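Local coordinates for Thiol:disulfide interchange protein DsbA (Neisseria meningitidis serogroup B, PDB 2ZNM) that probably acts as a periplasmic thiol:disulfide oxidoreductase of the DsbA type, exchanging disulfides with substrate proteins through a redox-active cysteine pair in a thioredoxin fold, at residues A77-S81 against G82-Q86; L102-R105 against S106-G109. All coordinates share one frame; numbering follows the deposited sequence.

Contact 1: A77-S81 against G82-Q86; sequences AVNLS and GLKYQ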
# COMPACT_ATOMS: atom_id res chain seq x y z
N ALA A 77 10.94 -3.19 2.09
CA ALA A 77 11.90 -4.19 1.61
C ALA A 77 11.40 -4.95 0.38
O ALA A 77 12.11 -5.06 -0.62
CB ALA A 77 12.26 -5.15 2.72
N VAL A 78 10.16 -5.45 0.46
CA VAL A 78 9.50 -6.19 -0.61
C VAL A 78 9.40 -5.36 -1.90
O VAL A 78 9.84 -5.81 -2.98
CB VAL A 78 8.09 -6.65 -0.17
CG1 VAL A 78 7.34 -7.27 -1.32
CG2 VAL A 78 8.17 -7.65 1.01
N ASN A 79 8.85 -4.16 -1.79
CA ASN A 79 8.75 -3.24 -2.91
C ASN A 79 10.12 -2.95 -3.52
O ASN A 79 10.29 -3.06 -4.74
CB ASN A 79 8.07 -1.92 -2.50
CG ASN A 79 7.92 -0.94 -3.67
OD1 ASN A 79 7.79 -1.35 -4.82
ND2 ASN A 79 7.94 0.36 -3.37
N LEU A 80 11.09 -2.61 -2.68
CA LEU A 80 12.41 -2.21 -3.17
C LEU A 80 13.25 -3.36 -3.72
O LEU A 80 14.10 -3.15 -4.58
CB LEU A 80 13.19 -1.44 -2.11
CG LEU A 80 12.61 -0.08 -1.70
CD1 LEU A 80 13.51 0.54 -0.67
CD2 LEU A 80 12.40 0.88 -2.89
N SER A 81 13.02 -4.57 -3.21
CA SER A 81 13.72 -5.75 -3.72
C SER A 81 13.16 -6.22 -5.07
O SER A 81 13.78 -7.01 -5.77
CB SER A 81 13.68 -6.88 -2.68
OG SER A 81 12.34 -7.20 -2.32
N GLY A 82 11.99 -5.69 -5.43
CA GLY A 82 11.27 -6.14 -6.61
C GLY A 82 10.64 -7.52 -6.43
O GLY A 82 10.47 -8.25 -7.39
N LEU A 83 10.27 -7.86 -5.20
CA LEU A 83 9.77 -9.21 -4.90
C LEU A 83 8.29 -9.25 -4.48
O LEU A 83 7.87 -10.17 -3.79
CB LEU A 83 10.65 -9.88 -3.83
CG LEU A 83 12.06 -10.35 -4.20
CD1 LEU A 83 12.81 -10.80 -2.95
CD2 LEU A 83 12.05 -11.48 -5.24
N LYS A 84 7.50 -8.28 -4.92
CA LYS A 84 6.10 -8.20 -4.53
C LYS A 84 5.36 -9.53 -4.69
O LYS A 84 4.84 -10.07 -3.71
CB LYS A 84 5.38 -7.07 -5.28
CG LYS A 84 5.71 -5.66 -4.78
CD LYS A 84 4.74 -4.63 -5.38
CE LYS A 84 5.26 -3.18 -5.25
NZ LYS A 84 5.02 -2.52 -3.91
N TYR A 85 5.36 -10.09 -5.90
CA TYR A 85 4.55 -11.29 -6.18
C TYR A 85 5.14 -12.58 -5.67
O TYR A 85 4.43 -13.56 -5.50
CB TYR A 85 4.20 -11.38 -7.67
CG TYR A 85 3.70 -10.07 -8.22
CD1 TYR A 85 2.55 -9.47 -7.69
CD2 TYR A 85 4.39 -9.40 -9.23
CE1 TYR A 85 2.11 -8.26 -8.17
CE2 TYR A 85 3.95 -8.18 -9.71
CZ TYR A 85 2.81 -7.62 -9.17
OH TYR A 85 2.36 -6.41 -9.65
N GLN A 86 6.45 -12.58 -5.44
CA GLN A 86 7.14 -13.77 -4.93
C GLN A 86 7.09 -13.81 -3.40
O GLN A 86 7.14 -14.89 -2.81
CB GLN A 86 8.60 -13.80 -5.40
CG GLN A 86 8.83 -14.02 -6.90
CD GLN A 86 8.48 -12.81 -7.77
OE1 GLN A 86 8.11 -12.95 -8.94
NE2 GLN A 86 8.62 -11.61 -7.20

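Contact 2: L102-R105 against S106-G109; sequences LENR and SVAG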
# COMPACT_ATOMS: atom_id res chain seq x y z
N LEU A 102 7.18 -10.66 13.46
CA LEU A 102 7.83 -10.24 12.22
C LEU A 102 8.28 -8.77 12.23
O LEU A 102 9.11 -8.36 11.40
CB LEU A 102 6.91 -10.51 11.03
CG LEU A 102 7.52 -10.71 9.63
CD1 LEU A 102 8.45 -11.91 9.55
CD2 LEU A 102 6.43 -10.85 8.60
N GLU A 103 7.73 -7.99 13.16
CA GLU A 103 8.08 -6.58 13.35
C GLU A 103 9.52 -6.41 13.80
O GLU A 103 10.09 -5.34 13.70
CB GLU A 103 7.18 -5.92 14.40
CG GLU A 103 5.78 -5.58 13.93
CD GLU A 103 4.77 -6.69 14.24
OE1 GLU A 103 5.19 -7.86 14.44
OE2 GLU A 103 3.56 -6.39 14.28
N ASN A 104 10.08 -7.48 14.34
CA ASN A 104 11.44 -7.48 14.85
C ASN A 104 12.42 -7.85 13.75
O ASN A 104 12.26 -8.88 13.10
CB ASN A 104 11.52 -8.47 16.01
CG ASN A 104 12.87 -8.47 16.67
OD1 ASN A 104 13.16 -7.64 17.52
ND2 ASN A 104 13.71 -9.43 16.29
N ARG A 105 13.44 -7.01 13.55
CA ARG A 105 14.45 -7.21 12.50
C ARG A 105 15.09 -8.61 12.47
O ARG A 105 15.15 -9.24 11.41
CB ARG A 105 15.55 -6.15 12.58
CG ARG A 105 16.57 -6.26 11.45
CD ARG A 105 17.52 -5.09 11.49
NE ARG A 105 18.77 -5.35 10.77
CZ ARG A 105 19.89 -5.77 11.34
NH1 ARG A 105 19.93 -6.00 12.65
NH2 ARG A 105 20.98 -5.95 10.61
N SER A 106 15.58 -9.07 13.61
CA SER A 106 16.26 -10.36 13.65
C SER A 106 15.31 -11.53 13.40
O SER A 106 15.70 -12.52 12.79
CB SER A 106 17.05 -10.53 14.95
OG SER A 106 16.20 -10.45 16.08
N VAL A 107 14.06 -11.39 13.84
CA VAL A 107 13.01 -12.38 13.56
C VAL A 107 12.63 -12.36 12.08
O VAL A 107 12.52 -13.41 11.45
CB VAL A 107 11.76 -12.19 14.48
CG1 VAL A 107 10.59 -13.05 14.03
CG2 VAL A 107 12.10 -12.53 15.93
N ALA A 108 12.47 -11.17 11.51
CA ALA A 108 12.22 -11.02 10.08
C ALA A 108 13.34 -11.67 9.26
O ALA A 108 13.05 -12.46 8.35
CB ALA A 108 12.08 -9.57 9.73
N GLY A 109 14.59 -11.37 9.60
CA GLY A 109 15.76 -11.96 8.95
C GLY A 109 15.82 -13.48 9.00
O GLY A 109 16.01 -14.13 7.98

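Contact 1: A77-S81 against G82-Q86
Leu83 and Gly82 turn their amides back onto the last turn of helix 69-81, and these two backbone bonds fix the corner. Leu83 N reaches Val78 O at 3.1 Å with a fairly straight N-H...O angle of 162°. Gly82 N goes to Asn79 O at 3.2 Å, approaching from above the carbonyl plane. Together with the positive phi of Gly82 (72°), a value that favours glycine, they make a Schellman motif. It ends the helix and delivers Leu83 to the N-cap position of helix 84-97, with hardly any linker between the two helices of the DsbA-type helical region.

Among the polar side chains, Ser81 OG lies back over its own helix, 2.7 Å from Ala77 O and 2.9 Å from Val78 O. On the exposed side, Lys84 and Asn79 run alongside each other and point the same way. The lysine chain bends at its last torsion (chi4 -82°), bringing NZ to Asn79 OD1 at 3.1 Å, a weak hydrogen bond.

The remaining contacts are van der Waals ones. Val78 CG1 sits against Lys84 CA at 3.6 Å, while the side chain of Val78 also touches Tyr32. Leu83 CB passes 3.5 Å from Ser81 OG, and the serine side chain further meets Leu123 and Ala126 of helix 120-127.

Contact 2: L102-R105 against S106-G109
Ala108 N and Gly109 N close the first turn of helix 105-113 with nearly straight hydrogen bonds onto Asn104 O and Arg105 O, at 2.8 Å and 2.9 Å respectively.

Asn104 stands at the N-cap position, right before the helix. Its CG is anti to the backbone N (chi1 -176°), which places the amide beside Ser106 and Val107. The amide is probably turned over in the model, so the identity of its two end atoms is doubtful. The contact of this residue rests more securely on its carbonyl and on CB, which lies against the valine side chain, 4.0 Å from Val107 CB.

Here the chain leaves the loop that follows helix 84-97 and enters the next helix of the helical region inserted into the thioredoxin fold, between strands 55-61 and 153-156. On the buried side Ala108 CB is directed at the incoming loop, 3.6 Å from Leu102 O and 3.4 Å from Asn104 O. Leu102 supplies an apolar neighbour through its CD1 branch, 4.3 Å from Ala108 CB, and its side chain touches Ala94 and Val95 of helix 84-97. Ala108 itself continues onto Met74 of helix 69-81.

Arg105 CB points away from residues 106-109, although CB itself still lies close to the backbone of Ser106, 3.1 Å from Ser106 N. From there the chain runs out extended from CG to NE, where it meets Asp128 in a salt bridge, and the side chain also touches Arg73.

Overall arrangement
Contact 1 and contact 2 lie in series along the chain, at opposite ends of the segment that runs through helix 84-97: residues 77-86 take the chain from helix 69-81 into it, and residues 102-109 take it from the following loop into helix 105-113. Their centres are 16 Å apart and their nearest atoms about 8 Å, so they do not touch. Both reach helix 120-127, where Tyr127 is a shared neighbour, meeting Ala77 of contact 1 and Arg105 and Ala108 of contact 2. The predicted redox pair, Cys34 and Cys37, is not disulfide-bonded in this structure; Val78 of contact 1 touches Tyr32, which lies two residues before Cys34 in the chain.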